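Local coordinates for protein KLLA0F20702p (Kluyveromyces lactis, PDB 5Y5A) that is probably the Est1 subunit of telomerase, here as its N-terminal part, and helps recruit the enzyme to telomeres through Cdc13, at residues E311-S323 with S336-D348. Residues are numbered along the deposited sequence; the frame is centred on the assembly and turned at random.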
loop_
_atom_site.group_PDB
_atom_site.type_symbol
_atom_site.label_atom_id
_atom_site.label_comp_id
_atom_site.label_asym_id
_atom_site.label_seq_id
_atom_site.Cartn_x
_atom_site.Cartn_y
_atom_site.Cartn_z
ATOM N N GLU A 311 -2.719 8.472 17.086
ATOM C CA GLU A 311 -2.111 7.171 17.362
ATOM C C GLU A 311 -3.165 6.133 17.757
ATOM O O GLU A 311 -3.057 4.963 17.391
ATOM C CB GLU A 311 -1.034 7.306 18.431
ATOM C CG GLU A 311 0.225 7.969 17.884
ATOM C CD GLU A 311 1.301 8.176 18.933
ATOM O OE1 GLU A 311 1.026 7.949 20.129
ATOM O OE2 GLU A 311 2.426 8.569 18.555
ATOM N N ILE A 312 -4.202 6.564 18.465
ATOM C CA ILE A 312 -5.323 5.677 18.766
ATOM C C ILE A 312 -5.996 5.165 17.487
ATOM O O ILE A 312 -6.345 3.986 17.382
ATOM C CB ILE A 312 -6.364 6.377 19.654
ATOM C CG1 ILE A 312 -5.768 6.616 21.042
ATOM C CG2 ILE A 312 -7.638 5.545 19.754
ATOM C CD1 ILE A 312 -6.708 7.253 22.010
ATOM N N MET A 313 -6.159 6.038 16.502
ATOM C CA MET A 313 -6.796 5.618 15.257
ATOM C C MET A 313 -5.881 4.708 14.450
ATOM O O MET A 313 -6.356 3.808 13.770
ATOM C CB MET A 313 -7.221 6.827 14.435
ATOM C CG MET A 313 -8.244 7.687 15.156
ATOM S SD MET A 313 -8.882 9.006 14.130
ATOM C CE MET A 313 -9.104 10.292 15.360
ATOM N N GLU A 314 -4.571 4.917 14.546
ATOM C CA GLU A 314 -3.629 4.033 13.869
ATOM C C GLU A 314 -3.563 2.655 14.542
ATOM O O GLU A 314 -3.439 1.641 13.879
ATOM C CB GLU A 314 -2.229 4.650 13.832
ATOM C CG GLU A 314 -1.246 3.791 13.067
ATOM C CD GLU A 314 0.192 4.226 13.245
ATOM O OE1 GLU A 314 0.413 5.356 13.702
ATOM O OE2 GLU A 314 1.101 3.433 12.920
ATOM N N PHE A 315 -3.652 2.621 15.864
ATOM C CA PHE A 315 -3.401 1.385 16.586
ATOM C C PHE A 315 -4.629 0.583 16.989
ATOM O O PHE A 315 -4.587 -0.640 16.964
ATOM C CB PHE A 315 -2.583 1.683 17.839
ATOM C CG PHE A 315 -1.126 1.863 17.570
ATOM C CD1 PHE A 315 -0.634 3.071 17.103
ATOM C CD2 PHE A 315 -0.243 0.818 17.767
ATOM C CE1 PHE A 315 0.711 3.234 16.849
ATOM C CE2 PHE A 315 1.104 0.977 17.517
ATOM C CZ PHE A 315 1.583 2.188 17.060
ATOM N N TYR A 316 -5.710 1.246 17.380
ATOM C CA TYR A 316 -6.795 0.526 18.036
ATOM C C TYR A 316 -7.621 -0.295 17.066
ATOM O O TYR A 316 -8.428 -1.115 17.488
ATOM C CB TYR A 316 -7.695 1.483 18.827
ATOM C CG TYR A 316 -7.121 1.826 20.190
ATOM C CD1 TYR A 316 -5.767 1.687 20.433
ATOM C CD2 TYR A 316 -7.931 2.263 21.236
ATOM C CE1 TYR A 316 -5.221 1.988 21.655
ATOM C CE2 TYR A 316 -7.383 2.568 22.489
ATOM C CZ TYR A 316 -6.024 2.425 22.682
ATOM O OH TYR A 316 -5.437 2.717 23.902
ATOM N N ILE A 317 -7.417 -0.104 15.767
ATOM C CA ILE A 317 -8.106 -0.949 14.810
ATOM C C ILE A 317 -7.371 -2.289 14.682
ATOM O O ILE A 317 -7.934 -3.269 14.213
ATOM C CB ILE A 317 -8.229 -0.272 13.414
ATOM C CG1 ILE A 317 -9.304 -0.969 12.569
ATOM C CG2 ILE A 317 -6.877 -0.232 12.705
ATOM C CD1 ILE A 317 -9.436 -0.428 11.143
ATOM N N LEU A 318 -6.120 -2.318 15.078
ATOM C CA LEU A 318 -5.311 -3.498 14.957
ATOM C C LEU A 318 -5.794 -4.684 15.742
ATOM O O LEU A 318 -5.933 -5.733 15.190
ATOM C CB LEU A 318 -3.860 -3.187 15.207
ATOM C CG LEU A 318 -3.278 -2.180 14.242
ATOM C CD1 LEU A 318 -1.852 -1.865 14.571
ATOM C CD2 LEU A 318 -3.374 -2.658 12.823
ATOM N N PRO A 319 -6.068 -4.536 17.020
ATOM C CA PRO A 319 -6.597 -5.698 17.748
ATOM C C PRO A 319 -7.957 -6.184 17.249
ATOM O O PRO A 319 -8.291 -7.348 17.461
ATOM C CB PRO A 319 -6.720 -5.184 19.187
ATOM C CG PRO A 319 -5.713 -4.103 19.281
ATOM C CD PRO A 319 -5.766 -3.424 17.938
ATOM N N LEU A 320 -8.729 -5.310 16.610
ATOM C CA LEU A 320 -10.048 -5.696 16.129
ATOM C C LEU A 320 -9.893 -6.592 14.909
ATOM O O LEU A 320 -10.537 -7.634 14.800
ATOM C CB LEU A 320 -10.888 -4.462 15.795
ATOM C CG LEU A 320 -10.970 -3.493 16.980
ATOM C CD1 LEU A 320 -11.677 -2.203 16.586
ATOM C CD2 LEU A 320 -11.681 -4.155 18.157
ATOM N N ILE A 321 -9.026 -6.172 13.998
ATOM C CA ILE A 321 -8.686 -6.981 12.843
ATOM C C ILE A 321 -7.994 -8.273 13.287
ATOM O O ILE A 321 -8.330 -9.366 12.824
ATOM C CB ILE A 321 -7.795 -6.193 11.883
ATOM C CG1 ILE A 321 -8.611 -5.059 11.259
ATOM C CG2 ILE A 321 -7.232 -7.110 10.803
ATOM C CD1 ILE A 321 -7.784 -4.092 10.413
ATOM N N GLY A 322 -7.043 -8.140 14.209
ATOM C CA GLY A 322 -6.312 -9.284 14.733
ATOM C C GLY A 322 -7.222 -10.365 15.290
ATOM O O GLY A 322 -7.044 -11.550 15.000
ATOM N N SER A 323 -8.209 -9.951 16.078
ATOM C CA SER A 323 -9.098 -10.899 16.735
ATOM C C SER A 323 -10.013 -11.641 15.754
ATOM O O SER A 323 -10.454 -12.750 16.038
ATOM C CB SER A 323 -9.938 -10.191 17.790
ATOM O OG SER A 323 -10.930 -9.373 17.192
ATOM N N SER A 336 -6.386 -8.924 25.830
ATOM C CA SER A 336 -7.501 -9.692 25.293
ATOM C C SER A 336 -8.842 -9.235 25.833
ATOM O O SER A 336 -9.813 -9.166 25.090
ATOM C CB SER A 336 -7.313 -11.185 25.582
ATOM O OG SER A 336 -6.186 -11.702 24.892
ATOM N N ASP A 337 -8.905 -8.904 27.118
ATOM C CA ASP A 337 -10.176 -8.480 27.701
ATOM C C ASP A 337 -10.500 -7.006 27.425
ATOM O O ASP A 337 -11.476 -6.472 27.942
ATOM C CB ASP A 337 -10.179 -8.742 29.211
ATOM C CG ASP A 337 -9.046 -8.036 29.929
ATOM O OD1 ASP A 337 -7.973 -7.851 29.316
ATOM O OD2 ASP A 337 -9.229 -7.668 31.108
ATOM N N ARG A 338 -9.694 -6.350 26.600
ATOM C CA ARG A 338 -9.932 -4.945 26.288
ATOM C C ARG A 338 -10.450 -4.739 24.863
ATOM O O ARG A 338 -10.437 -3.613 24.355
ATOM C CB ARG A 338 -8.647 -4.125 26.492
ATOM C CG ARG A 338 -8.157 -4.058 27.933
ATOM C CD ARG A 338 -6.859 -3.240 28.066
ATOM N NE ARG A 338 -7.067 -1.818 27.792
ATOM C CZ ARG A 338 -6.297 -1.085 26.992
ATOM N NH1 ARG A 338 -5.253 -1.629 26.375
ATOM N NH2 ARG A 338 -6.575 0.197 26.806
ATOM N N LEU A 339 -10.909 -5.812 24.218
ATOM C CA LEU A 339 -11.324 -5.734 22.810
ATOM C C LEU A 339 -12.499 -4.781 22.582
ATOM O O LEU A 339 -12.476 -3.989 21.641
ATOM C CB LEU A 339 -11.675 -7.120 22.269
ATOM C CG LEU A 339 -10.456 -8.023 22.011
ATOM C CD1 LEU A 339 -10.874 -9.286 21.279
ATOM C CD2 LEU A 339 -9.373 -7.288 21.224
ATOM N N LYS A 340 -13.517 -4.853 23.436
ATOM C CA LYS A 340 -14.656 -3.951 23.323
ATOM C C LYS A 340 -14.212 -2.499 23.545
ATOM O O LYS A 340 -14.709 -1.590 22.892
ATOM C CB LYS A 340 -15.758 -4.333 24.311
ATOM C CG LYS A 340 -17.046 -3.514 24.154
ATOM C CD LYS A 340 -18.019 -3.757 25.310
ATOM C CE LYS A 340 -19.151 -2.734 25.320
ATOM N NZ LYS A 340 -19.989 -2.835 26.551
ATOM N N HIS A 341 -13.258 -2.299 24.451
ATOM C CA HIS A 341 -12.701 -0.973 24.712
ATOM C C HIS A 341 -11.998 -0.378 23.488
ATOM O O HIS A 341 -12.183 0.801 23.176
ATOM C CB HIS A 341 -11.722 -1.032 25.879
ATOM C CG HIS A 341 -10.993 0.253 26.128
ATOM N ND1 HIS A 341 -11.599 1.360 26.684
ATOM C CD2 HIS A 341 -9.706 0.605 25.898
ATOM C CE1 HIS A 341 -10.717 2.337 26.785
ATOM N NE2 HIS A 341 -9.561 1.906 26.316
ATOM N N PHE A 342 -11.185 -1.185 22.806
ATOM C CA PHE A 342 -10.498 -0.734 21.595
ATOM C C PHE A 342 -11.473 -0.194 20.555
ATOM O O PHE A 342 -11.241 0.852 19.958
ATOM C CB PHE A 342 -9.675 -1.871 20.979
ATOM C CG PHE A 342 -8.452 -2.224 21.772
ATOM C CD1 PHE A 342 -7.621 -1.230 22.272
ATOM C CD2 PHE A 342 -8.137 -3.548 22.030
ATOM C CE1 PHE A 342 -6.491 -1.546 23.006
ATOM C CE2 PHE A 342 -7.004 -3.878 22.763
ATOM C CZ PHE A 342 -6.179 -2.875 23.255
ATOM N N GLN A 343 -12.570 -0.910 20.352
ATOM C CA GLN A 343 -13.531 -0.562 19.324
ATOM C C GLN A 343 -14.303 0.696 19.680
ATOM O O GLN A 343 -14.520 1.576 18.834
ATOM C CB GLN A 343 -14.510 -1.711 19.095
ATOM C CG GLN A 343 -15.667 -1.329 18.187
ATOM C CD GLN A 343 -16.793 -2.331 18.232
ATOM O OE1 GLN A 343 -17.710 -2.217 19.048
ATOM N NE2 GLN A 343 -16.739 -3.315 17.353
ATOM N N THR A 344 -14.729 0.780 20.934
ATOM C CA THR A 344 -15.538 1.916 21.347
ATOM C C THR A 344 -14.703 3.196 21.281
ATOM O O THR A 344 -15.192 4.242 20.860
ATOM C CB THR A 344 -16.127 1.707 22.761
ATOM O OG1 THR A 344 -15.078 1.421 23.686
ATOM C CG2 THR A 344 -17.094 0.537 22.770
ATOM N N LEU A 345 -13.434 3.107 21.653
ATOM C CA LEU A 345 -12.579 4.290 21.684
ATOM C C LEU A 345 -12.192 4.692 20.266
ATOM O O LEU A 345 -12.192 5.877 19.930
ATOM C CB LEU A 345 -11.332 4.042 22.536
ATOM C CG LEU A 345 -10.720 5.268 23.219
ATOM C CD1 LEU A 345 -11.789 6.031 23.976
ATOM C CD2 LEU A 345 -9.616 4.870 24.168
ATOM N N LEU A 346 -11.855 3.701 19.441
ATOM C CA LEU A 346 -11.637 3.920 18.012
ATOM C C LEU A 346 -12.828 4.633 17.363
ATOM O O LEU A 346 -12.657 5.613 16.648
ATOM C CB LEU A 346 -11.405 2.588 17.282
ATOM C CG LEU A 346 -11.291 2.715 15.762
ATOM C CD1 LEU A 346 -10.008 3.454 15.435
ATOM C CD2 LEU A 346 -11.345 1.366 15.037
ATOM N N PHE A 347 -14.029 4.111 17.590
ATOM C CA PHE A 347 -15.225 4.676 16.966
ATOM C C PHE A 347 -15.488 6.058 17.519
ATOM O O PHE A 347 -15.882 6.954 16.773
ATOM C CB PHE A 347 -16.445 3.764 17.163
ATOM C CG PHE A 347 -16.536 2.631 16.156
ATOM C CD1 PHE A 347 -15.459 1.785 15.941
ATOM C CD2 PHE A 347 -17.705 2.408 15.439
ATOM C CE1 PHE A 347 -15.546 0.740 15.020
ATOM C CE2 PHE A 347 -17.800 1.371 14.513
ATOM C CZ PHE A 347 -16.731 0.531 14.310
ATOM N N ASP A 348 -15.244 6.248 18.815
ATOM C CA ASP A 348 -15.432 7.567 19.434
ATOM C C ASP A 348 -14.455 8.601 18.878
ATOM O O ASP A 348 -14.848 9.726 18.567
ATOM C CB ASP A 348 -15.290 7.486 20.959
ATOM C CG ASP A 348 -16.526 6.899 21.638
ATOM O OD1 ASP A 348 -17.472 6.478 20.929
ATOM O OD2 ASP A 348 -16.549 6.847 22.884
HETATM O O HOH W 1 -3.978 0.443 24.772
#
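Within the all-helical Est1 DNA/RNA-binding region, whose family belongs to the TPR clan, helices 306-315 and 318-325, joined by a type I turn from Phe315 to Leu318, pack against the start of the long helix 339-379, with Tyr316 and Phe342 at the centre. The segment axes of 318-323 and 339-348 pass 9.3 Å apart, their directions 131° from parallel. Phe342 drives its edge into the face of Tyr316 in a T-shaped pair, CD1 lying over the middle of the tyrosine ring with the planes at 73°. Ile312 CG2 lies over the opposite face, toward its rim, while Leu345 CD2 meets the ring's edge, 3.6 Å from Tyr316 CE2. Phe342 in turn offers a face to Pro319, whose CG makes a CH-pi contact 3.9 Å from the centroid of the Phe342 ring. At the polar end, Tyr316 OH hydrogen-bonds Glu301, which also salt-bridges Arg338 and accepts a bond from His341; a water donates to Tyr316 OH and accepts from Arg338 NH1, which also hydrogen-bonds His335. A leucine in place of Tyr316 would probably leave the Phe342 edge without its aromatic face and Glu301 without a hydroxyl partner. Farther along, Leu320 fits as a knob among Leu339, Phe342, Gln343 and Leu346. With CG anti to the carbonyl carbon (chi1 -54°), its side chain leans toward helix 339-379, and Leu320 CD2 ends 3.6 Å from Leu339 O.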